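Local coordinates for protein UDP-N-acetylenolpyruvoylglucosamine reductase (Listeria monocytogenes, PDB 3TX1) that probably reduces UDP-N-acetylenolpyruvoylglucosamine to UDP-N-acetylmuramate with NADPH and a bound FAD, a step of bacterial cell wall peptidoglycan synthesis, at residues 44-49 against 101-106; 142-147 against 222-227; 155-158 against 163-166. One frame throughout, in Å; residues are numbered along the deposited sequence.

Interaction 1 of 3, residues 44-49 against 101-106; sequences SKYTYT and ILHLDL. With FAD (flavin-adenine dinucleotide), chain B.
Y46 and H103 meet ring to ring where the loop 44-49 passes H103 of strand 100-103, in the four-stranded mixed sheet of the PCMH-type FAD-binding fold. The contact is slight, 84 Å² in all, and consists of one aromatic pair. Following H103 outward, CB points toward the loop, and CG lies anti to the backbone N (chi1 -172°), which carries the imidazole off the sheet to meet the tyrosine. On one flank ND1 is hydrogen-bonded to the carbonyl oxygen of L84, on the adjoining strand 81-84. On the other, CD2 comes within 4.1 Å of CD2 of Y46. At the tip, NE2 gives a weak bond, 3.1 Å long, to OD2 of D105, while also lying beside the same tyrosine CD2. With both ring nitrogens facing acceptors, the histidine may be protonated, and the carboxylate of D105 would help to stabilise that state. Histidine suits the place because its flat ring offers an aromatic face to the tyrosine while each nitrogen can take up a polar partner.

The pair is an offset edge-to-face arrangement: the edge of Y46 is turned toward the face of H103, with centroids 5.5 Å apart and planes at 62°. Tyrosine suits its place because a flat, polarisable ring can turn an edge to H103 and still meet the ring of F58, from strand 54-60. The CG methylene of the long K45 chain lies 4.3 Å above the plane of the Y46 ring, over its centre.

Both segments continue to the cofactor. CE2 of Y48 lies 3.4 Å from the methyl carbon C8M of the flavin, and at the adenine end the methyl CD1 of L104 stands 3.5 Å from N6A of FAD.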
loop_
_atom_site.group_PDB
_atom_site.type_symbol
_atom_site.label_atom_id
_atom_site.label_comp_id
_atom_site.label_asym_id
_atom_site.label_seq_id
_atom_site.Cartn_x
_atom_site.Cartn_y
_atom_site.Cartn_z
ATOM N N SER A 44 9.495 -0.107 -11.023
ATOM C CA SER A 44 10.205 -0.876 -10.004
ATOM C C SER A 44 11.005 0.033 -9.089
ATOM O O SER A 44 11.288 -0.326 -7.936
ATOM C CB SER A 44 11.120 -1.893 -10.638
ATOM O OG SER A 44 12.136 -1.204 -11.317
ATOM N N LYS A 45 11.371 1.202 -9.621
ATOM C CA LYS A 45 12.079 2.244 -8.861
ATOM C C LYS A 45 11.258 2.760 -7.668
ATOM O O LYS A 45 11.834 3.189 -6.678
ATOM C CB LYS A 45 12.456 3.420 -9.772
ATOM C CG LYS A 45 13.135 4.578 -9.042
ATOM C CD LYS A 45 13.518 5.741 -9.958
ATOM C CE LYS A 45 14.051 6.910 -9.134
ATOM N NZ LYS A 45 14.495 8.059 -9.967
ATOM N N TYR A 46 9.928 2.675 -7.765
ATOM C CA TYR A 46 8.999 3.186 -6.755
ATOM C C TYR A 46 8.230 2.115 -6.007
ATOM O O TYR A 46 7.305 2.461 -5.255
ATOM C CB TYR A 46 7.941 4.078 -7.418
ATOM C CG TYR A 46 8.521 5.163 -8.272
ATOM C CD1 TYR A 46 8.730 4.956 -9.632
ATOM C CD2 TYR A 46 8.872 6.394 -7.731
ATOM C CE1 TYR A 46 9.280 5.941 -10.434
ATOM C CE2 TYR A 46 9.422 7.383 -8.529
ATOM C CZ TYR A 46 9.629 7.154 -9.878
ATOM O OH TYR A 46 10.191 8.131 -10.680
ATOM N N THR A 47 8.527 0.834 -6.234
ATOM C CA THR A 47 7.709 -0.193 -5.579
ATOM C C THR A 47 8.497 -0.920 -4.586
ATOM O O THR A 47 9.684 -1.155 -4.748
ATOM C CB THR A 47 7.132 -1.282 -6.488
ATOM O OG1 THR A 47 8.209 -1.991 -7.106
ATOM C CG2 THR A 47 6.183 -0.728 -7.538
ATOM N N TYR A 48 7.775 -1.342 -3.572
ATOM C CA TYR A 48 8.356 -1.989 -2.447
ATOM C C TYR A 48 8.960 -3.354 -2.799
ATOM O O TYR A 48 9.914 -3.780 -2.164
ATOM C CB TYR A 48 7.315 -2.000 -1.338
ATOM C CG TYR A 48 7.891 -2.079 0.037
ATOM C CD1 TYR A 48 8.283 -0.930 0.734
ATOM C CD2 TYR A 48 8.013 -3.303 0.650
ATOM C CE1 TYR A 48 8.806 -1.025 2.015
ATOM C CE2 TYR A 48 8.515 -3.425 1.925
ATOM C CZ TYR A 48 8.918 -2.296 2.599
ATOM O OH TYR A 48 9.427 -2.520 3.858
ATOM N N THR A 49 8.445 -4.019 -3.830
ATOM C CA THR A 49 9.043 -5.287 -4.298
ATOM C C THR A 49 10.133 -5.001 -5.315
ATOM O O THR A 49 10.838 -5.895 -5.754
ATOM C CB THR A 49 8.027 -6.207 -5.025
ATOM O OG1 THR A 49 7.375 -5.477 -6.070
ATOM C CG2 THR A 49 6.996 -6.734 -4.084
ATOM N N ILE A 101 -0.555 7.096 -14.256
ATOM C CA ILE A 101 -0.335 6.672 -12.891
ATOM C C ILE A 101 0.043 7.938 -12.118
ATOM O O ILE A 101 0.917 8.696 -12.560
ATOM C CB ILE A 101 0.794 5.602 -12.782
ATOM C CG1 ILE A 101 0.341 4.233 -13.316
ATOM C CG2 ILE A 101 1.243 5.418 -11.342
ATOM C CD1 ILE A 101 0.120 4.179 -14.820
ATOM N N LEU A 102 -0.644 8.181 -10.996
ATOM C CA LEU A 102 -0.386 9.319 -10.130
ATOM C C LEU A 102 0.265 8.856 -8.858
ATOM O O LEU A 102 -0.244 7.957 -8.194
ATOM C CB LEU A 102 -1.683 9.956 -9.685
ATOM C CG LEU A 102 -2.406 11.138 -10.281
ATOM C CD1 LEU A 102 -3.550 11.417 -9.323
ATOM C CD2 LEU A 102 -1.486 12.334 -10.305
ATOM N N HIS A 103 1.346 9.523 -8.500
ATOM C CA HIS A 103 2.102 9.198 -7.334
ATOM C C HIS A 103 2.183 10.485 -6.540
ATOM O O HIS A 103 2.728 11.507 -6.979
ATOM C CB HIS A 103 3.460 8.632 -7.781
ATOM C CG HIS A 103 4.309 8.072 -6.659
ATOM N ND1 HIS A 103 3.890 7.078 -5.849
ATOM C CD2 HIS A 103 5.601 8.390 -6.252
ATOM C CE1 HIS A 103 4.852 6.806 -4.942
ATOM N NE2 HIS A 103 5.896 7.612 -5.190
ATOM N N LEU A 104 1.658 10.444 -5.334
ATOM C CA LEU A 104 1.544 11.638 -4.540
ATOM C C LEU A 104 2.651 11.754 -3.538
ATOM O O LEU A 104 2.478 12.220 -2.445
ATOM C CB LEU A 104 0.216 11.665 -3.835
ATOM C CG LEU A 104 -0.952 11.206 -4.665
ATOM C CD1 LEU A 104 -2.067 10.745 -3.783
ATOM C CD2 LEU A 104 -1.427 12.284 -5.580
ATOM N N ASP A 105 3.810 11.326 -3.951
ATOM C CA ASP A 105 5.002 11.339 -3.133
ATOM C C ASP A 105 5.228 12.723 -2.542
ATOM O O ASP A 105 5.572 12.839 -1.371
ATOM C CB ASP A 105 6.194 10.967 -4.000
ATOM C CG ASP A 105 7.195 10.116 -3.264
ATOM O OD1 ASP A 105 7.160 10.093 -2.015
ATOM O OD2 ASP A 105 8.011 9.441 -3.929
ATOM N N LEU A 106 5.005 13.776 -3.342
ATOM C CA LEU A 106 5.236 15.163 -2.883
ATOM C C LEU A 106 4.236 15.713 -1.859
ATOM O O LEU A 106 4.446 16.774 -1.302
ATOM C CB LEU A 106 5.349 16.101 -4.068
ATOM C CG LEU A 106 6.443 15.569 -4.985
ATOM C CD1 LEU A 106 6.470 16.278 -6.329
ATOM C CD2 LEU A 106 7.772 15.689 -4.274
HETATM P PA FAD B . 0.246 0.551 -2.674
HETATM O O1A FAD B . 1.016 1.559 -3.459
HETATM O O2A FAD B . 0.781 -0.845 -2.534
HETATM O O5B FAD B . -1.197 0.364 -3.334
HETATM C C5B FAD B . -2.148 -0.142 -2.403
HETATM C C4B FAD B . -3.573 0.118 -2.843
HETATM O O4B FAD B . -4.018 1.377 -2.364
HETATM C C3B FAD B . -3.820 0.137 -4.335
HETATM O O3B FAD B . -5.210 -0.227 -4.521
HETATM C C2B FAD B . -3.638 1.624 -4.637
HETATM O O2B FAD B . -4.210 2.145 -5.852
HETATM C C1B FAD B . -4.353 2.221 -3.460
HETATM N N9A FAD B . -3.789 3.520 -3.138
HETATM C C8A FAD B . -2.510 3.821 -2.870
HETATM N N7A FAD B . -2.430 5.138 -2.526
HETATM C C5A FAD B . -3.663 5.691 -2.558
HETATM C C6A FAD B . -4.299 7.019 -2.354
HETATM N N6A FAD B . -3.600 8.137 -2.013
HETATM N N1A FAD B . -5.637 7.093 -2.516
HETATM C C2A FAD B . -6.381 6.044 -2.841
HETATM N N3A FAD B . -5.887 4.828 -3.078
HETATM C C4A FAD B . -4.561 4.595 -2.958
HETATM N N1 FAD B . -0.606 -4.249 5.642
HETATM C C2 FAD B . -1.273 -4.319 6.820
HETATM O O2 FAD B . -2.459 -3.956 6.872
HETATM N N3 FAD B . -0.724 -4.730 7.972
HETATM C C4 FAD B . 0.531 -5.147 8.073
HETATM O O4 FAD B . 0.998 -5.560 9.159
HETATM C C4X FAD B . 1.319 -5.101 6.833
HETATM N N5 FAD B . 2.590 -5.493 6.845
HETATM C C5X FAD B . 3.352 -5.474 5.742
HETATM C C6 FAD B . 4.673 -5.882 5.845
HETATM C C7 FAD B . 5.496 -5.851 4.749
HETATM C C7M FAD B . 6.924 -6.313 4.872
HETATM C C8 FAD B . 4.921 -5.357 3.478
HETATM C C8M FAD B . 5.743 -5.303 2.241
HETATM C C9 FAD B . 3.618 -4.952 3.380
HETATM C C9A FAD B . 2.796 -4.997 4.480
HETATM N N10 FAD B . 1.449 -4.565 4.416
HETATM C C10 FAD B . 0.682 -4.615 5.595
HETATM C "C1'" FAD B . 0.870 -4.112 3.138
HETATM C "C2'" FAD B . 1.027 -2.621 2.947
HETATM O "O2'" FAD B . 2.029 -2.114 3.825
HETATM C "C3'" FAD B . -0.262 -1.886 3.263
HETATM O "O3'" FAD B . -1.274 -2.483 2.461
HETATM C "C4'" FAD B . -0.113 -0.407 2.916
HETATM O "O4'" FAD B . -1.054 0.398 3.640
HETATM C "C5'" FAD B . -0.182 -0.143 1.422
HETATM O "O5'" FAD B . 0.476 1.080 1.192
HETATM P P FAD B . 0.986 1.566 -0.222
HETATM O O1P FAD B . 1.086 3.043 -0.099
HETATM O O2P FAD B . 2.204 0.744 -0.474
HETATM O O3P FAD B . -0.122 1.126 -1.236
#

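Interaction 2 of 3, residues 142-147 against 222-227; sequences FACGIP and AKMDEL. With FAD (flavin-adenine dinucleotide), chain B.
C144 is set against M224 and L227, three residues and about one turn apart on helix 217-234, and its side-chain contacts with them are apolar. Its CB sits 4.0 Å from the methyl carbon CE of M224, whose chain bends at its last torsion (chi3 52°) and so turns that methyl back to the cysteine. The sulfur SG lies between the backbone N and the carbonyl carbon (chi1 58°) and reaches the helix itself, 3.9 Å from CB of L227 and also near the carbonyl O of M224. A little further along, CD1 of L227 packs 3.8 Å from CA of F142, meeting backbone rather than the phenyl ring. Small, polarisable cysteine fits a place where the loop comes close to a helix, and the branched leucine and flexible methionine fill the flanks, M224 continuing onto L133 of helix 125-134 and L227 onto Y161.

These contacts join the loop between strand 137-138 and helix 150-156, part of the FAD-binding domain, to the long helix 217-234 that follows strand 204-214. CB of F142 leaves its backbone pointing away from the helix, and the ring packs against the segment 163-166.

Charge pairing stays within the helix: NZ of K223 and OE1 of E226 form a salt bridge of 3.2 Å, using the syn lone pair of the carboxylate. Lysine and glutamate, three residues apart, stand about one turn from each other and suit this exposed side.

Polar and van der Waals contacts with FAD belong to the far end of the loop. The cofactor's O2' donates a hydrogen bond of 2.8 Å to the carbonyl O of P147, and the rigid pyrrolidine lies over one flavin face, its CG 3.6 Å from C7. On the same face CG1 of I146 comes 3.9 Å from C4 of FAD.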
loop_
_atom_site.group_PDB
_atom_site.type_symbol
_atom_site.label_atom_id
_atom_site.label_comp_id
_atom_site.label_asym_id
_atom_site.label_seq_id
_atom_site.Cartn_x
_atom_site.Cartn_y
_atom_site.Cartn_z
ATOM N N PHE A 142 -0.106 0.331 16.494
ATOM C CA PHE A 142 -0.206 -0.818 15.598
ATOM C C PHE A 142 0.437 -0.667 14.199
ATOM O O PHE A 142 0.638 -1.682 13.491
ATOM C CB PHE A 142 -1.669 -1.276 15.452
ATOM C CG PHE A 142 -2.548 -0.292 14.726
ATOM C CD1 PHE A 142 -2.446 -0.122 13.349
ATOM C CD2 PHE A 142 -3.493 0.438 15.404
ATOM C CE1 PHE A 142 -3.240 0.785 12.684
ATOM C CE2 PHE A 142 -4.306 1.329 14.735
ATOM C CZ PHE A 142 -4.177 1.505 13.376
ATOM N N ALA A 143 0.753 0.580 13.835
ATOM C CA ALA A 143 1.265 0.946 12.535
ATOM C C ALA A 143 2.738 1.368 12.529
ATOM O O ALA A 143 3.272 1.814 11.514
ATOM C CB ALA A 143 0.387 2.035 11.934
ATOM N N CYS A 144 3.434 1.183 13.629
ATOM C CA CYS A 144 4.844 1.593 13.683
ATOM C C CYS A 144 5.690 0.748 12.707
ATOM O O CYS A 144 6.834 1.120 12.357
ATOM C CB CYS A 144 5.363 1.438 15.120
ATOM S SG CYS A 144 5.202 -0.267 15.768
ATOM N N GLY A 145 5.127 -0.387 12.279
ATOM C CA GLY A 145 5.844 -1.286 11.405
ATOM C C GLY A 145 5.233 -1.581 10.046
ATOM O O GLY A 145 5.807 -2.370 9.314
ATOM N N ILE A 146 4.106 -0.934 9.700
ATOM C CA ILE A 146 3.378 -1.164 8.442
ATOM C C ILE A 146 3.894 -0.222 7.375
ATOM O O ILE A 146 3.660 0.977 7.447
ATOM C CB ILE A 146 1.857 -0.895 8.582
ATOM C CG1 ILE A 146 1.223 -1.705 9.722
ATOM C CG2 ILE A 146 1.149 -1.200 7.283
ATOM C CD1 ILE A 146 -0.255 -1.417 9.980
ATOM N N PRO A 147 4.542 -0.769 6.343
ATOM C CA PRO A 147 5.175 -0.022 5.252
ATOM C C PRO A 147 4.131 0.666 4.425
ATOM O O PRO A 147 2.938 0.384 4.602
ATOM C CB PRO A 147 5.816 -1.130 4.401
ATOM C CG PRO A 147 5.873 -2.340 5.295
ATOM C CD PRO A 147 4.608 -2.214 6.088
ATOM N N ALA A 222 6.562 1.157 25.029
ATOM C CA ALA A 222 6.538 -0.278 25.374
ATOM C C ALA A 222 5.745 -1.131 24.356
ATOM O O ALA A 222 6.093 -2.296 24.099
ATOM C CB ALA A 222 6.025 -0.474 26.807
ATOM N N LYS A 223 4.668 -0.543 23.820
ATOM C CA LYS A 223 3.896 -1.154 22.750
ATOM C C LYS A 223 4.699 -1.133 21.467
ATOM O O LYS A 223 4.738 -2.128 20.750
ATOM C CB LYS A 223 2.558 -0.438 22.522
ATOM C CG LYS A 223 1.415 -0.947 23.385
ATOM C CD LYS A 223 0.915 -2.309 22.916
ATOM C CE LYS A 223 0.132 -3.024 24.018
ATOM N NZ LYS A 223 -0.246 -4.376 23.513
ATOM N N MET A 224 5.375 -0.024 21.184
ATOM C CA MET A 224 6.048 0.072 19.899
ATOM C C MET A 224 7.240 -0.827 19.804
ATOM O O MET A 224 7.504 -1.416 18.746
ATOM C CB MET A 224 6.363 1.507 19.541
ATOM C CG MET A 224 5.078 2.237 19.191
ATOM S SD MET A 224 5.219 4.014 18.987
ATOM C CE MET A 224 6.574 4.132 17.799
ATOM N N ASP A 225 7.926 -0.956 20.939
ATOM C CA ASP A 225 9.071 -1.823 21.029
ATOM C C ASP A 225 8.540 -3.219 20.939
ATOM O O ASP A 225 9.048 -3.992 20.149
ATOM C CB ASP A 225 9.827 -1.601 22.319
ATOM C CG ASP A 225 10.645 -0.322 22.313
ATOM O OD1 ASP A 225 11.106 0.104 23.406
ATOM O OD2 ASP A 225 10.839 0.253 21.228
ATOM N N GLU A 226 7.491 -3.533 21.703
ATOM C CA GLU A 226 6.861 -4.868 21.645
ATOM C C GLU A 226 6.511 -5.244 20.195
ATOM O O GLU A 226 6.746 -6.364 19.746
ATOM C CB GLU A 226 5.572 -4.927 22.494
ATOM C CG GLU A 226 4.649 -6.128 22.175
ATOM C CD GLU A 226 3.156 -5.861 22.435
ATOM O OE1 GLU A 226 2.846 -5.013 23.315
ATOM O OE2 GLU A 226 2.284 -6.489 21.767
ATOM N N LEU A 227 5.944 -4.280 19.480
ATOM C CA LEU A 227 5.473 -4.534 18.151
ATOM C C LEU A 227 6.610 -4.702 17.161
ATOM O O LEU A 227 6.579 -5.619 16.334
ATOM C CB LEU A 227 4.389 -3.529 17.728
ATOM C CG LEU A 227 3.080 -3.462 18.583
ATOM C CD1 LEU A 227 1.830 -3.270 17.746
ATOM C CD2 LEU A 227 2.829 -4.733 19.331
HETATM P PA FAD B . 0.246 0.551 -2.674
HETATM O O1A FAD B . 1.016 1.559 -3.459
HETATM O O2A FAD B . 0.781 -0.845 -2.534
HETATM O O5B FAD B . -1.197 0.364 -3.334
HETATM C C5B FAD B . -2.148 -0.142 -2.403
HETATM C C4B FAD B . -3.573 0.118 -2.843
HETATM O O4B FAD B . -4.018 1.377 -2.364
HETATM C C3B FAD B . -3.820 0.137 -4.335
HETATM O O3B FAD B . -5.210 -0.227 -4.521
HETATM C C2B FAD B . -3.638 1.624 -4.637
HETATM O O2B FAD B . -4.210 2.145 -5.852
HETATM C C1B FAD B . -4.353 2.221 -3.460
HETATM N N9A FAD B . -3.789 3.520 -3.138
HETATM C C8A FAD B . -2.510 3.821 -2.870
HETATM N N7A FAD B . -2.430 5.138 -2.526
HETATM C C5A FAD B . -3.663 5.691 -2.558
HETATM C C6A FAD B . -4.299 7.019 -2.354
HETATM N N6A FAD B . -3.600 8.137 -2.013
HETATM N N1A FAD B . -5.637 7.093 -2.516
HETATM C C2A FAD B . -6.381 6.044 -2.841
HETATM N N3A FAD B . -5.887 4.828 -3.078
HETATM C C4A FAD B . -4.561 4.595 -2.958
HETATM N N1 FAD B . -0.606 -4.249 5.642
HETATM C C2 FAD B . -1.273 -4.319 6.820
HETATM O O2 FAD B . -2.459 -3.956 6.872
HETATM N N3 FAD B . -0.724 -4.730 7.972
HETATM C C4 FAD B . 0.531 -5.147 8.073
HETATM O O4 FAD B . 0.998 -5.560 9.159
HETATM C C4X FAD B . 1.319 -5.101 6.833
HETATM N N5 FAD B . 2.590 -5.493 6.845
HETATM C C5X FAD B . 3.352 -5.474 5.742
HETATM C C6 FAD B . 4.673 -5.882 5.845
HETATM C C7 FAD B . 5.496 -5.851 4.749
HETATM C C7M FAD B . 6.924 -6.313 4.872
HETATM C C8 FAD B . 4.921 -5.357 3.478
HETATM C C8M FAD B . 5.743 -5.303 2.241
HETATM C C9 FAD B . 3.618 -4.952 3.380
HETATM C C9A FAD B . 2.796 -4.997 4.480
HETATM N N10 FAD B . 1.449 -4.565 4.416
HETATM C C10 FAD B . 0.682 -4.615 5.595
HETATM C "C1'" FAD B . 0.870 -4.112 3.138
HETATM C "C2'" FAD B . 1.027 -2.621 2.947
HETATM O "O2'" FAD B . 2.029 -2.114 3.825
HETATM C "C3'" FAD B . -0.262 -1.886 3.263
HETATM O "O3'" FAD B . -1.274 -2.483 2.461
HETATM C "C4'" FAD B . -0.113 -0.407 2.916
HETATM O "O4'" FAD B . -1.054 0.398 3.640
HETATM C "C5'" FAD B . -0.182 -0.143 1.422
HETATM O "O5'" FAD B . 0.476 1.080 1.192
HETATM P P FAD B . 0.986 1.566 -0.222
HETATM O O1P FAD B . 1.086 3.043 -0.099
HETATM O O2P FAD B . 2.204 0.744 -0.474
HETATM O O3P FAD B . -0.122 1.126 -1.236
#

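Interaction 3 of 3, residues 155-158 against 163-166; sequences HMNA and GEIS. With FAD (flavin-adenine dinucleotide), chain B; SO4 (sulfate ion), chain E.
A Schellman motif ends helix 150-156, and N157, the residue that leaves it, turns to grip the segment 163-166. Its phi of 40° is positive, a left-handed conformation that asparagine tolerates better than most residues with a side chain. CG is anti to the backbone N (chi1 -165°), and from there the amide makes two bonds to S166. OD1 accepts the backbone N-H of S166 at 2.6 Å, the donor lying in the carbonyl plane, while ND2 donates to OG of the same serine at 3.0 Å, the serine oxygen tilted a little out of the amide plane. Both ends of the amide are thus used, which fixes its rotation, and serine suits the place because its short hydroxyl stands close to its own N-H.

The side chains of E164 and N157 cross at about a right angle, yet the carboxylate and amide planes are only 22° apart. CD of E164 lies 3.3 Å from ND2 of N157, a contact rather than a hydrogen bond, since the angle to OE2 is poor. The glutamate side chain also comes about 4 Å from that of R194, a predicted active-site residue. Next door, the N-H of I165 bonds to O of A158 at 2.9 Å, and CG1 of the isoleucine packs on the small CB of A158, whose CA lies 3.4 Å from O2 of the flavin.

At the helix end H155 lays one face against the adenosine ribose of FAD, and its NE2 makes weak bonds to a sulfate ion, probably from the crystallisation liquor, that K316 also binds. With the short hairpin 159-160/163-164, this makes a Schellman-capped helix running into a β-hairpin beside the flavin.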
loop_
_atom_site.group_PDB
_atom_site.type_symbol
_atom_site.label_atom_id
_atom_site.label_comp_id
_atom_site.label_asym_id
_atom_site.label_seq_id
_atom_site.Cartn_x
_atom_site.Cartn_y
_atom_site.Cartn_z
ATOM N N HIS A 155 -6.824 3.266 1.961
ATOM C CA HIS A 155 -7.416 2.479 0.933
ATOM C C HIS A 155 -7.574 1.055 1.408
ATOM O O HIS A 155 -8.606 0.430 1.193
ATOM C CB HIS A 155 -6.629 2.579 -0.359
ATOM C CG HIS A 155 -7.283 1.857 -1.477
ATOM N ND1 HIS A 155 -8.228 2.433 -2.264
ATOM C CD2 HIS A 155 -7.190 0.530 -1.879
ATOM C CE1 HIS A 155 -8.683 1.525 -3.156
ATOM N NE2 HIS A 155 -8.037 0.362 -2.925
ATOM N N MET A 156 -6.581 0.560 2.133
ATOM C CA MET A 156 -6.595 -0.812 2.598
ATOM C C MET A 156 -7.164 -1.052 4.001
ATOM O O MET A 156 -7.192 -2.185 4.466
ATOM C CB MET A 156 -5.152 -1.289 2.633
ATOM C CG MET A 156 -4.445 -1.273 1.300
ATOM S SD MET A 156 -5.279 -2.339 0.118
ATOM C CE MET A 156 -5.764 -3.719 1.157
ATOM N N ASN A 157 -7.620 -0.009 4.680
ATOM C CA ASN A 157 -7.950 -0.115 6.104
ATOM C C ASN A 157 -6.883 -0.973 6.769
ATOM O O ASN A 157 -7.142 -2.011 7.414
ATOM C CB ASN A 157 -9.339 -0.628 6.424
ATOM C CG ASN A 157 -9.704 -0.350 7.878
ATOM O OD1 ASN A 157 -9.221 0.645 8.475
ATOM N ND2 ASN A 157 -10.535 -1.220 8.470
ATOM N N ALA A 158 -5.661 -0.492 6.588
ATOM C CA ALA A 158 -4.471 -1.167 7.034
ATOM C C ALA A 158 -4.549 -1.472 8.530
ATOM O O ALA A 158 -4.972 -0.637 9.325
ATOM C CB ALA A 158 -3.260 -0.301 6.686
ATOM N N GLY A 163 -5.075 -4.099 15.850
ATOM C CA GLY A 163 -5.291 -2.659 15.571
ATOM C C GLY A 163 -5.628 -2.424 14.086
ATOM O O GLY A 163 -5.376 -3.287 13.239
ATOM N N GLU A 164 -6.199 -1.256 13.768
ATOM C CA GLU A 164 -6.653 -0.965 12.408
ATOM C C GLU A 164 -6.934 0.514 12.224
ATOM O O GLU A 164 -7.352 1.154 13.169
ATOM C CB GLU A 164 -7.915 -1.741 12.134
ATOM C CG GLU A 164 -7.982 -2.201 10.699
ATOM C CD GLU A 164 -9.007 -3.299 10.498
ATOM O OE1 GLU A 164 -9.972 -3.360 11.305
ATOM O OE2 GLU A 164 -8.842 -4.087 9.524
ATOM N N ILE A 165 -6.702 1.045 11.011
ATOM C CA ILE A 165 -6.883 2.479 10.676
ATOM C C ILE A 165 -8.296 2.954 10.959
ATOM O O ILE A 165 -8.487 4.047 11.508
ATOM C CB ILE A 165 -6.506 2.790 9.201
ATOM C CG1 ILE A 165 -4.987 2.755 8.970
ATOM C CG2 ILE A 165 -7.006 4.160 8.750
ATOM C CD1 ILE A 165 -4.222 3.955 9.503
ATOM N N SER A 166 -9.290 2.127 10.621
ATOM C CA SER A 166 -10.687 2.489 10.866
ATOM C C SER A 166 -10.911 2.691 12.340
ATOM O O SER A 166 -11.755 3.487 12.715
ATOM C CB SER A 166 -11.675 1.473 10.288
ATOM O OG SER A 166 -11.542 0.202 10.903
HETATM P PA FAD B . 0.246 0.551 -2.674
HETATM O O1A FAD B . 1.016 1.559 -3.459
HETATM O O2A FAD B . 0.781 -0.845 -2.534
HETATM O O5B FAD B . -1.197 0.364 -3.334
HETATM C C5B FAD B . -2.148 -0.142 -2.403
HETATM C C4B FAD B . -3.573 0.118 -2.843
HETATM O O4B FAD B . -4.018 1.377 -2.364
HETATM C C3B FAD B . -3.820 0.137 -4.335
HETATM O O3B FAD B . -5.210 -0.227 -4.521
HETATM C C2B FAD B . -3.638 1.624 -4.637
HETATM O O2B FAD B . -4.210 2.145 -5.852
HETATM C C1B FAD B . -4.353 2.221 -3.460
HETATM N N9A FAD B . -3.789 3.520 -3.138
HETATM C C8A FAD B . -2.510 3.821 -2.870
HETATM N N7A FAD B . -2.430 5.138 -2.526
HETATM C C5A FAD B . -3.663 5.691 -2.558
HETATM C C6A FAD B . -4.299 7.019 -2.354
HETATM N N6A FAD B . -3.600 8.137 -2.013
HETATM N N1A FAD B . -5.637 7.093 -2.516
HETATM C C2A FAD B . -6.381 6.044 -2.841
HETATM N N3A FAD B . -5.887 4.828 -3.078
HETATM C C4A FAD B . -4.561 4.595 -2.958
HETATM N N1 FAD B . -0.606 -4.249 5.642
HETATM C C2 FAD B . -1.273 -4.319 6.820
HETATM O O2 FAD B . -2.459 -3.956 6.872
HETATM N N3 FAD B . -0.724 -4.730 7.972
HETATM C C4 FAD B . 0.531 -5.147 8.073
HETATM O O4 FAD B . 0.998 -5.560 9.159
HETATM C C4X FAD B . 1.319 -5.101 6.833
HETATM N N5 FAD B . 2.590 -5.493 6.845
HETATM C C5X FAD B . 3.352 -5.474 5.742
HETATM C C6 FAD B . 4.673 -5.882 5.845
HETATM C C7 FAD B . 5.496 -5.851 4.749
HETATM C C7M FAD B . 6.924 -6.313 4.872
HETATM C C8 FAD B . 4.921 -5.357 3.478
HETATM C C8M FAD B . 5.743 -5.303 2.241
HETATM C C9 FAD B . 3.618 -4.952 3.380
HETATM C C9A FAD B . 2.796 -4.997 4.480
HETATM N N10 FAD B . 1.449 -4.565 4.416
HETATM C C10 FAD B . 0.682 -4.615 5.595
HETATM C "C1'" FAD B . 0.870 -4.112 3.138
HETATM C "C2'" FAD B . 1.027 -2.621 2.947
HETATM O "O2'" FAD B . 2.029 -2.114 3.825
HETATM C "C3'" FAD B . -0.262 -1.886 3.263
HETATM O "O3'" FAD B . -1.274 -2.483 2.461
HETATM C "C4'" FAD B . -0.113 -0.407 2.916
HETATM O "O4'" FAD B . -1.054 0.398 3.640
HETATM C "C5'" FAD B . -0.182 -0.143 1.422
HETATM O "O5'" FAD B . 0.476 1.080 1.192
HETATM P P FAD B . 0.986 1.566 -0.222
HETATM O O1P FAD B . 1.086 3.043 -0.099
HETATM O O2P FAD B . 2.204 0.744 -0.474
HETATM O O3P FAD B . -0.122 1.126 -1.236
HETATM S S SO4 E . -9.656 -1.903 -4.963
HETATM O O1 SO4 E . -10.423 -0.635 -4.851
HETATM O O2 SO4 E . -9.560 -2.541 -3.628
HETATM O O3 SO4 E . -10.335 -2.806 -5.923
HETATM O O4 SO4 E . -8.291 -1.640 -5.478
#

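From the N terminus, interaction 1 comes first: the loop after strand 36-42 meets strand 100-103, closing a loop that takes in strand 54-60, helix 64-76 and strand 81-84. Interaction 2 opens only later and closes a long loop of 74 residues, up to helix 217-234. Interaction 3 is a short closure of four intervening residues lying within that long loop, so those two nest and none cross. Interactions 2 and 3 touch through F142, whose CZ lies 3.5 Å from N of I165; interactions 1 and 2 meet through Y48 and P147. All three have residues against FAD, joining the mixed sheet, the flavin-facing loops and helix 150-156 around it.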